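Local atomic coordinates of uncharacterized conserved protein BF1870 (Bacteroides fragilis, PDB entry 3EWL), a protein that is of unknown function, this C-terminal part being a thioredoxin-like domain whose CxxC pair at a helix start is consistent with thiol-disulfide chemistry. Residues K47-I52 with L64-I69; P111-L116 with E130-Y135. All coordinates share one frame; numbering follows the deposited sequence.

Interaction 1 (K47-I52 with L64-I69); sequences KLFAEI and LRVLAI
Phe-49, whose ring meets Leu-64 and Val-66 across the contact, sits in a turn where Glu-51 N donates to Leu-48 O over 3.0 Å. The next amide follows suit, Ile-52 N reaching Phe-49 O at 3.2 Å. Both bonds reach back three residues, as in a turn near the end of the helix, and Ile-52 then stands at the N-cap position, just before helix 53-61. On the exposed side of this turn Lys-47 NZ and Glu-51 OE1 form a salt bridge of 3.2 Å, whose hydrogen bond is weak.

Across the contact itself the meeting is apolar: no hydrogen bond joins the two segments. With CG trans to the backbone N (chi1 -171°), the Phe-49 ring extends off the helix toward the strand, and its far carbon, CZ, does all the touching. Leu-64 CD2 arrives from the opposite direction and lies at the ring edge, in the ring plane, 3.9 Å from Phe-49 CZ. Val-66 CG2 approaches the same carbon obliquely, with 4.1 Å between Phe-49 CZ and Val-66 CG2. Leu-64 and Val-66, two residues apart on the strand, send their side chains to the same side of the sheet, so the end of the ring is received by two methyl groups.

This is the helix-on-sheet packing of a thioredoxin-like domain: strand 29-34, helix 40-50 and strand 64-70 follow one another in a right-handed beta-alpha-beta crossover, with a second helix, 53-61, in the connection. Strand 64-70 runs between 29-34 and 90-93, Val-66 pairing through its backbone with Ile-90 and Arg-65 with Met-31. Around the Phe-49 ring, Trp-89 makes an edge-to-face contact, Phe-55 brings a second ring, and Met-31 and Met-129 touch the side chain as well.

Interaction 2 (P111-L116 with E130-Y135); sequences PTIYLL and EQLIDY
Leu-115 and Tyr-135 both carry CG trans to the backbone N (chi1 -172° and 179°), which sends the leucine off the strand and the tyrosine ring off the helix until they meet. Leu-115 CD2 is the shared point: it lies 3.8 Å from Leu-132 CD2 and 4.0 Å from Tyr-135 CD2, coming at the ring obliquely. Leu-132 divides its two methyls between alternate strand residues. While CD2 goes to Leu-115, the other branch turns back along the strand, so that Leu-132 CD1 rests 4.0 Å from Ile-113 CG2.

No hydrogen bond crosses this interface; the contact is methyl on methyl, plus one methyl against the tyrosine ring. The axes of strand 112-116 and helix 130-135 come within 10.4 Å of each other and run nearly parallel, at 19°, so residues one turn apart on the helix follow the line of the strand. Met-31 and Phe-45 fill in beside Ile-113 and Leu-132, while Ile-123 adjoins Tyr-135. Just before this strand a cis peptide bond precedes Pro-111, which touches Cys-42; a cis-proline beside a CxxC helix, with the C-terminal helix laid over the sheet, is a hallmark of the thioredoxin fold.

Both interactions lay a helix on one face of the same mixed sheet, and both are buried and apolar across the interface. Interaction 1 uses an aromatic ring from the helix against two strand aliphatics, its charged Lys-47 and Glu-51 lying on the exposed side, away from the buried interface; interaction 2 is mainly aliphatic, with a partly exposed tyrosine, and buries about twice the surface. Their strands, 64-70 and 112-116, are separated by 29-34, whose Met-31 touches residues of both contacts. The two meet directly: Leu-64 CD1 packs 4.1 Å from Leu-115 CD1 on the face of the sheet that carries both helices, and Ile-52 CD1 lies 3.5 Å from Ile-133 CD1.

Interaction 1 (K47-I52 with L64-I69)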
loop_
_atom_site.group_PDB
_atom_site.type_symbol
_atom_site.label_atom_id
_atom_site.label_comp_id
_atom_site.label_asym_id
_atom_site.label_seq_id
_atom_site.Cartn_x
_atom_site.Cartn_y
_atom_site.Cartn_z
ATOM N N LYS A 47 -9.653 -7.976 4.372
ATOM C CA LYS A 47 -10.940 -8.663 4.236
ATOM C C LYS A 47 -12.073 -7.724 3.815
ATOM O O LYS A 47 -12.853 -8.058 2.924
ATOM C CB LYS A 47 -11.302 -9.362 5.557
ATOM C CG LYS A 47 -12.627 -10.143 5.498
ATOM C CD LYS A 47 -13.124 -10.508 6.855
ATOM C CE LYS A 47 -14.379 -11.340 6.756
ATOM N NZ LYS A 47 -15.539 -10.470 6.443
ATOM N N LEU A 48 -12.168 -6.555 4.449
ATOM C CA LEU A 48 -13.252 -5.615 4.155
ATOM C C LEU A 48 -13.097 -5.004 2.768
ATOM O O LEU A 48 -14.068 -4.839 2.047
ATOM C CB LEU A 48 -13.301 -4.480 5.176
ATOM C CG LEU A 48 -13.775 -4.709 6.608
ATOM C CD1 LEU A 48 -13.761 -3.362 7.351
ATOM C CD2 LEU A 48 -15.164 -5.340 6.654
ATOM N N PHE A 49 -11.859 -4.642 2.423
ATOM C CA PHE A 49 -11.556 -4.058 1.122
ATOM C C PHE A 49 -12.120 -4.939 -0.008
ATOM O O PHE A 49 -12.720 -4.417 -0.951
ATOM C CB PHE A 49 -10.031 -3.854 0.970
ATOM C CG PHE A 49 -9.637 -3.062 -0.238
ATOM C CD1 PHE A 49 -9.380 -1.692 -0.129
ATOM C CD2 PHE A 49 -9.542 -3.684 -1.493
ATOM C CE1 PHE A 49 -9.018 -0.935 -1.255
ATOM C CE2 PHE A 49 -9.179 -2.958 -2.627
ATOM C CZ PHE A 49 -8.915 -1.576 -2.513
ATOM N N ALA A 50 -11.960 -6.267 0.113
ATOM C CA ALA A 50 -12.344 -7.226 -0.946
ATOM C C ALA A 50 -13.857 -7.330 -1.076
ATOM O O ALA A 50 -14.353 -7.827 -2.097
ATOM C CB ALA A 50 -11.752 -8.614 -0.683
ATOM N N GLU A 51 -14.592 -6.907 -0.042
ATOM C CA GLU A 51 -16.056 -6.900 -0.136
ATOM C C GLU A 51 -16.666 -5.550 -0.477
ATOM O O GLU A 51 -17.851 -5.378 -0.307
ATOM C CB GLU A 51 -16.752 -7.569 1.063
ATOM C CG GLU A 51 -16.412 -7.031 2.408
ATOM C CD GLU A 51 -16.195 -8.149 3.416
ATOM O OE1 GLU A 51 -16.336 -7.925 4.625
ATOM O OE2 GLU A 51 -15.864 -9.257 3.000
ATOM N N ILE A 52 -15.864 -4.625 -0.998
ATOM C CA ILE A 52 -16.372 -3.383 -1.612
ATOM C C ILE A 52 -16.229 -3.474 -3.158
ATOM O O ILE A 52 -15.120 -3.366 -3.695
ATOM C CB ILE A 52 -15.627 -2.138 -1.063
ATOM C CG1 ILE A 52 -15.711 -2.098 0.481
ATOM C CG2 ILE A 52 -16.190 -0.865 -1.680
ATOM C CD1 ILE A 52 -14.791 -1.078 1.118
ATOM N N LEU A 64 -6.987 1.478 -9.921
ATOM C CA LEU A 64 -6.448 1.632 -8.585
ATOM C C LEU A 64 -5.475 0.475 -8.321
ATOM O O LEU A 64 -5.849 -0.680 -8.286
ATOM C CB LEU A 64 -7.552 1.649 -7.549
ATOM C CG LEU A 64 -7.088 1.484 -6.099
ATOM C CD1 LEU A 64 -6.423 2.763 -5.615
ATOM C CD2 LEU A 64 -8.315 1.173 -5.285
ATOM N N ARG A 65 -4.221 0.840 -8.138
ATOM C CA ARG A 65 -3.158 -0.045 -7.854
ATOM C C ARG A 65 -3.005 -0.122 -6.335
ATOM O O ARG A 65 -2.883 0.916 -5.683
ATOM C CB ARG A 65 -1.921 0.653 -8.384
ATOM C CG ARG A 65 -1.572 0.270 -9.724
ATOM C CD ARG A 65 -0.686 -0.928 -9.636
ATOM N NE ARG A 65 -0.434 -1.331 -11.002
ATOM C CZ ARG A 65 -0.557 -2.565 -11.443
ATOM N NH1 ARG A 65 -0.856 -3.561 -10.608
ATOM N NH2 ARG A 65 -0.344 -2.778 -12.712
ATOM N N VAL A 66 -3.009 -1.320 -5.761
ATOM C CA VAL A 66 -2.623 -1.440 -4.367
ATOM C C VAL A 66 -1.217 -1.895 -4.280
ATOM O O VAL A 66 -0.832 -2.984 -4.836
ATOM C CB VAL A 66 -3.479 -2.361 -3.568
ATOM C CG1 VAL A 66 -2.993 -2.357 -2.094
ATOM C CG2 VAL A 66 -4.965 -1.909 -3.667
ATOM N N LEU A 67 -0.434 -1.058 -3.595
ATOM C CA LEU A 67 0.919 -1.392 -3.270
ATOM C C LEU A 67 1.012 -1.580 -1.758
ATOM O O LEU A 67 1.045 -0.619 -0.986
ATOM C CB LEU A 67 1.874 -0.298 -3.775
ATOM C CG LEU A 67 3.351 -0.485 -3.452
ATOM C CD1 LEU A 67 3.887 -1.845 -3.968
ATOM C CD2 LEU A 67 4.135 0.675 -4.001
ATOM N N ALA A 68 1.043 -2.837 -1.349
ATOM C CA ALA A 68 1.149 -3.224 0.037
ATOM C C ALA A 68 2.637 -3.393 0.340
ATOM O O ALA A 68 3.358 -4.211 -0.310
ATOM C CB ALA A 68 0.348 -4.554 0.261
ATOM N N ILE A 69 3.093 -2.637 1.327
ATOM C CA ILE A 69 4.479 -2.543 1.655
ATOM C C ILE A 69 4.752 -2.902 3.119
ATOM O O ILE A 69 4.167 -2.296 4.043
ATOM C CB ILE A 69 5.000 -1.082 1.389
ATOM C CG1 ILE A 69 4.878 -0.734 -0.103
ATOM C CG2 ILE A 69 6.458 -0.926 1.837
ATOM C CD1 ILE A 69 5.763 -1.689 -1.058
#

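Interaction 2 (P111-L116 with E130-Y135)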
loop_
_atom_site.group_PDB
_atom_site.type_symbol
_atom_site.label_atom_id
_atom_site.label_comp_id
_atom_site.label_asym_id
_atom_site.label_seq_id
_atom_site.Cartn_x
_atom_site.Cartn_y
_atom_site.Cartn_z
ATOM N N PRO A 111 -2.513 -1.218 10.030
ATOM C CA PRO A 111 -2.183 -0.649 8.709
ATOM C C PRO A 111 -2.129 0.876 8.766
ATOM O O PRO A 111 -2.749 1.477 9.614
ATOM C CB PRO A 111 -3.361 -1.093 7.830
ATOM C CG PRO A 111 -4.553 -1.171 8.812
ATOM C CD PRO A 111 -3.932 -1.648 10.126
ATOM N N THR A 112 -1.328 1.486 7.912
ATOM C CA THR A 112 -1.465 2.911 7.635
ATOM C C THR A 112 -1.672 3.007 6.101
ATOM O O THR A 112 -0.963 2.387 5.299
ATOM C CB THR A 112 -0.191 3.700 8.044
ATOM O OG1 THR A 112 0.063 3.554 9.460
ATOM C CG2 THR A 112 -0.302 5.205 7.661
ATOM N N ILE A 113 -2.636 3.808 5.700
ATOM C CA ILE A 113 -3.029 3.855 4.334
ATOM C C ILE A 113 -2.879 5.294 3.828
ATOM O O ILE A 113 -3.278 6.261 4.530
ATOM C CB ILE A 113 -4.474 3.414 4.235
ATOM C CG1 ILE A 113 -4.621 1.968 4.724
ATOM C CG2 ILE A 113 -4.982 3.508 2.803
ATOM C CD1 ILE A 113 -5.701 1.801 5.774
ATOM N N TYR A 114 -2.358 5.409 2.609
ATOM C CA TYR A 114 -2.332 6.661 1.862
ATOM C C TYR A 114 -2.980 6.448 0.493
ATOM O O TYR A 114 -2.760 5.419 -0.154
ATOM C CB TYR A 114 -0.865 7.154 1.650
ATOM C CG TYR A 114 -0.125 7.658 2.883
ATOM C CD1 TYR A 114 0.341 8.978 2.939
ATOM C CD2 TYR A 114 0.145 6.834 3.967
ATOM C CE1 TYR A 114 1.049 9.451 4.034
ATOM C CE2 TYR A 114 0.830 7.326 5.085
ATOM C CZ TYR A 114 1.264 8.642 5.097
ATOM O OH TYR A 114 1.951 9.183 6.162
ATOM N N LEU A 115 -3.751 7.426 0.027
ATOM C CA LEU A 115 -4.172 7.430 -1.362
ATOM C C LEU A 115 -3.348 8.450 -2.181
ATOM O O LEU A 115 -3.208 9.608 -1.780
ATOM C CB LEU A 115 -5.659 7.732 -1.449
ATOM C CG LEU A 115 -6.227 7.573 -2.866
ATOM C CD1 LEU A 115 -6.048 6.170 -3.411
ATOM C CD2 LEU A 115 -7.693 7.918 -2.790
ATOM N N LEU A 116 -2.794 8.017 -3.309
ATOM C CA LEU A 116 -2.041 8.921 -4.159
ATOM C C LEU A 116 -2.800 9.033 -5.465
ATOM O O LEU A 116 -3.483 8.074 -5.858
ATOM C CB LEU A 116 -0.643 8.348 -4.507
ATOM C CG LEU A 116 0.120 7.652 -3.413
ATOM C CD1 LEU A 116 1.451 7.156 -3.936
ATOM C CD2 LEU A 116 0.298 8.611 -2.210
ATOM N N GLU A 130 -13.734 4.474 5.467
ATOM C CA GLU A 130 -14.825 5.418 5.256
ATOM C C GLU A 130 -14.423 6.540 4.307
ATOM O O GLU A 130 -15.175 6.879 3.388
ATOM C CB GLU A 130 -15.249 6.058 6.595
ATOM C CG GLU A 130 -16.005 5.132 7.539
ATOM C CD GLU A 130 -15.073 4.260 8.431
ATOM O OE1 GLU A 130 -15.610 3.607 9.373
ATOM O OE2 GLU A 130 -13.822 4.221 8.210
ATOM N N GLN A 131 -13.259 7.148 4.563
ATOM C CA GLN A 131 -12.798 8.278 3.761
ATOM C C GLN A 131 -12.471 7.876 2.336
ATOM O O GLN A 131 -12.690 8.646 1.404
ATOM C CB GLN A 131 -11.549 8.946 4.369
ATOM C CG GLN A 131 -11.787 10.301 5.002
ATOM C CD GLN A 131 -10.499 11.104 5.295
ATOM O OE1 GLN A 131 -9.463 10.550 5.735
ATOM N NE2 GLN A 131 -10.571 12.417 5.070
ATOM N N LEU A 132 -11.894 6.680 2.187
ATOM C CA LEU A 132 -11.598 6.104 0.864
ATOM C C LEU A 132 -12.853 5.866 0.027
ATOM O O LEU A 132 -12.938 6.325 -1.115
ATOM C CB LEU A 132 -10.854 4.774 1.011
ATOM C CG LEU A 132 -9.342 4.844 1.066
ATOM C CD1 LEU A 132 -8.830 3.469 1.587
ATOM C CD2 LEU A 132 -8.793 5.218 -0.323
ATOM N N ILE A 133 -13.817 5.163 0.621
ATOM C CA ILE A 133 -15.070 4.846 -0.030
ATOM C C ILE A 133 -15.694 6.152 -0.464
ATOM O O ILE A 133 -15.987 6.366 -1.658
ATOM C CB ILE A 133 -16.009 4.064 0.919
ATOM C CG1 ILE A 133 -15.551 2.615 1.064
ATOM C CG2 ILE A 133 -17.478 4.092 0.427
ATOM C CD1 ILE A 133 -16.092 1.950 2.305
ATOM N N ASP A 134 -15.829 7.051 0.494
ATOM C CA ASP A 134 -16.471 8.299 0.201
ATOM C C ASP A 134 -15.772 8.981 -0.928
ATOM O O ASP A 134 -16.444 9.452 -1.840
ATOM C CB ASP A 134 -16.501 9.239 1.394
ATOM C CG ASP A 134 -17.240 10.554 1.066
ATOM O OD1 ASP A 134 -16.584 11.615 1.075
ATOM O OD2 ASP A 134 -18.463 10.503 0.750
ATOM N N TYR A 135 -14.433 9.046 -0.881
ATOM C CA TYR A 135 -13.696 9.776 -1.933
ATOM C C TYR A 135 -13.758 9.068 -3.289
ATOM O O TYR A 135 -13.895 9.719 -4.317
ATOM C CB TYR A 135 -12.223 10.047 -1.559
ATOM C CG TYR A 135 -11.470 10.785 -2.657
ATOM C CD1 TYR A 135 -11.371 12.172 -2.653
ATOM C CD2 TYR A 135 -10.896 10.089 -3.730
ATOM C CE1 TYR A 135 -10.715 12.840 -3.652
ATOM C CE2 TYR A 135 -10.245 10.757 -4.740
ATOM C CZ TYR A 135 -10.174 12.132 -4.698
ATOM O OH TYR A 135 -9.519 12.778 -5.708
#